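Local coordinates for RNA-binding protein RO60 (PDB 2NVO), which binds several small RNAs that accumulate during recovery from ultraviolet irradiation and contributes to the resistance of Deinococcus radiodurans to that irradiation, at residues 186-191 with 205-210. Residues are numbered along the deposited sequence; the frame is centred on the assembly and turned at random.
Sequences DALRKA and KFMVDG
Leu188 points from helix 184-191 into the last turn of helix 198-209, where Met207 and Val208 receive it. Its CB lies 3.5 Å from CG2 of Val208, the methyl that also stands at 4.2 Å from Leu188 CG. Beyond the branch, Leu188 CD1 reaches CB of Met207 at 3.5 Å, a close carbon-carbon approach, and keeps Val208 CG2 at 3.7 Å. With CG beside the backbone N (chi1 -73°) and CD1 continuing anti to CA (chi2 171°), this methyl is carried out to Met207. The leucine and methionine side chains lie nearly perpendicular, and a turn about the CG-SD bond brings Met207 CE to 4.2 Å from Leu188 CD1.

While CG2 of Val208 meets the leucine, CG1 turns to Arg189, approaching NE at 3.9 Å. The arginine chain is stretched out as far as NE along the exposed margin of the contact. Its NH2 stands 3.6 Å from Val208 O, obliquely placed and without a hydrogen bond, whereas NH1 makes a salt bridge to Asp186 OD1, which lies in the guanidinium plane at its edge. No hydrogen bond links the two segments, so the junction rests chiefly on apolar contact. Tyr161 of helix 151-163 also packs on Leu188, and Trp172 and Ala173 of helix 166-175 on Met207, so the preceding helices cover both buried residues. The short segments, with axes 9.3 Å apart and inclined at 115°, join the consecutive helices 184-191 and 198-209 of the TROVE domain, a horseshoe of HEAT-like helical repeats, in a region that probably binds RNA.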
loop_
_atom_site.group_PDB
_atom_site.type_symbol
_atom_site.label_atom_id
_atom_site.label_comp_id
_atom_site.label_asym_id
_atom_site.label_seq_id
_atom_site.Cartn_x
_atom_site.Cartn_y
_atom_site.Cartn_z
ATOM N N ASP A 186 5.026 3.632 -27.791
ATOM C CA ASP A 186 4.297 2.527 -28.424
ATOM C C ASP A 186 2.809 2.830 -28.551
ATOM O O ASP A 186 2.216 2.716 -29.629
ATOM C CB ASP A 186 4.421 1.241 -27.605
ATOM C CG ASP A 186 5.834 0.714 -27.539
ATOM O OD1 ASP A 186 6.656 1.074 -28.405
ATOM O OD2 ASP A 186 6.100 -0.061 -26.605
ATOM N N ALA A 187 2.203 3.172 -27.424
ATOM C CA ALA A 187 0.778 3.448 -27.376
ATOM C C ALA A 187 0.408 4.603 -28.306
ATOM O O ALA A 187 -0.611 4.555 -28.987
ATOM C CB ALA A 187 0.351 3.759 -25.944
ATOM N N LEU A 188 1.231 5.645 -28.311
ATOM C CA LEU A 188 0.954 6.831 -29.110
ATOM C C LEU A 188 0.995 6.518 -30.608
ATOM O O LEU A 188 0.209 7.058 -31.384
ATOM C CB LEU A 188 1.917 7.968 -28.740
ATOM C CG LEU A 188 1.662 8.639 -27.379
ATOM C CD1 LEU A 188 2.785 9.601 -26.994
ATOM C CD2 LEU A 188 0.303 9.354 -27.362
ATOM N N ARG A 189 1.899 5.628 -31.004
ATOM C CA ARG A 189 2.042 5.241 -32.408
ATOM C C ARG A 189 0.860 4.414 -32.892
ATOM O O ARG A 189 0.547 4.399 -34.076
ATOM C CB ARG A 189 3.333 4.442 -32.613
ATOM C CG ARG A 189 4.596 5.231 -32.342
ATOM C CD ARG A 189 5.838 4.494 -32.839
ATOM N NE ARG A 189 7.039 5.193 -32.405
ATOM C CZ ARG A 189 7.760 4.836 -31.349
ATOM N NH1 ARG A 189 7.413 3.762 -30.641
ATOM N NH2 ARG A 189 8.836 5.542 -31.012
ATOM N N LYS A 190 0.229 3.707 -31.967
ATOM C CA LYS A 190 -0.893 2.847 -32.285
ATOM C C LYS A 190 -2.187 3.654 -32.250
ATOM O O LYS A 190 -3.069 3.448 -33.077
ATOM C CB LYS A 190 -0.973 1.691 -31.283
ATOM C CG LYS A 190 0.105 0.597 -31.447
ATOM C CD LYS A 190 -0.442 -0.628 -32.172
ATOM C CE LYS A 190 0.586 -1.760 -32.188
ATOM N NZ LYS A 190 -0.001 -3.082 -32.577
ATOM N N ALA A 191 -2.271 4.592 -31.304
ATOM C CA ALA A 191 -3.510 5.324 -31.013
ATOM C C ALA A 191 -3.657 6.676 -31.723
ATOM O O ALA A 191 -4.777 7.136 -31.939
ATOM C CB ALA A 191 -3.658 5.523 -29.504
ATOM N N LYS A 205 3.944 14.787 -29.368
ATOM C CA LYS A 205 5.001 14.611 -30.353
ATOM C C LYS A 205 6.338 14.318 -29.674
ATOM O O LYS A 205 7.096 13.466 -30.131
ATOM C CB LYS A 205 5.130 15.840 -31.251
ATOM C CG LYS A 205 6.013 15.602 -32.479
ATOM C CD LYS A 205 6.336 16.904 -33.195
ATOM C CE LYS A 205 7.247 16.677 -34.398
ATOM N NZ LYS A 205 6.511 16.132 -35.579
ATOM N N PHE A 206 6.626 15.026 -28.585
ATOM C CA PHE A 206 7.882 14.811 -27.874
ATOM C C PHE A 206 7.942 13.411 -27.279
ATOM O O PHE A 206 9.000 12.782 -27.259
ATOM C CB PHE A 206 8.082 15.845 -26.766
ATOM C CG PHE A 206 9.187 15.488 -25.808
ATOM C CD1 PHE A 206 10.501 15.815 -26.093
ATOM C CD2 PHE A 206 8.912 14.803 -24.639
ATOM C CE1 PHE A 206 11.522 15.476 -25.221
ATOM C CE2 PHE A 206 9.930 14.460 -23.765
ATOM C CZ PHE A 206 11.234 14.799 -24.058
ATOM N N MET A 207 6.805 12.938 -26.784
ATOM C CA MET A 207 6.718 11.622 -26.163
ATOM C C MET A 207 6.997 10.511 -27.163
ATOM O O MET A 207 7.364 9.400 -26.783
ATOM C CB MET A 207 5.350 11.425 -25.507
ATOM C CG MET A 207 5.162 12.253 -24.241
ATOM S SD MET A 207 3.483 12.258 -23.553
ATOM C CE MET A 207 3.325 10.577 -22.951
ATOM N N VAL A 208 6.826 10.824 -28.443
ATOM C CA VAL A 208 7.111 9.869 -29.502
ATOM C C VAL A 208 8.527 10.017 -30.063
ATOM O O VAL A 208 9.214 9.024 -30.264
ATOM C CB VAL A 208 6.071 9.949 -30.643
ATOM C CG1 VAL A 208 6.445 9.013 -31.770
ATOM C CG2 VAL A 208 4.692 9.609 -30.117
ATOM N N ASP A 209 8.980 11.242 -30.303
ATOM C CA ASP A 209 10.269 11.409 -30.975
ATOM C C ASP A 209 11.389 12.015 -30.124
ATOM O O ASP A 209 12.511 12.191 -30.607
ATOM C CB ASP A 209 10.112 12.168 -32.300
ATOM C CG ASP A 209 9.708 13.616 -32.106
ATOM O OD1 ASP A 209 9.308 14.257 -33.104
ATOM O OD2 ASP A 209 9.790 14.113 -30.962
ATOM N N GLY A 210 11.087 12.338 -28.870
ATOM C CA GLY A 210 12.093 12.818 -27.937
ATOM C C GLY A 210 12.758 14.135 -28.305
ATOM O O GLY A 210 13.674 14.590 -27.618
#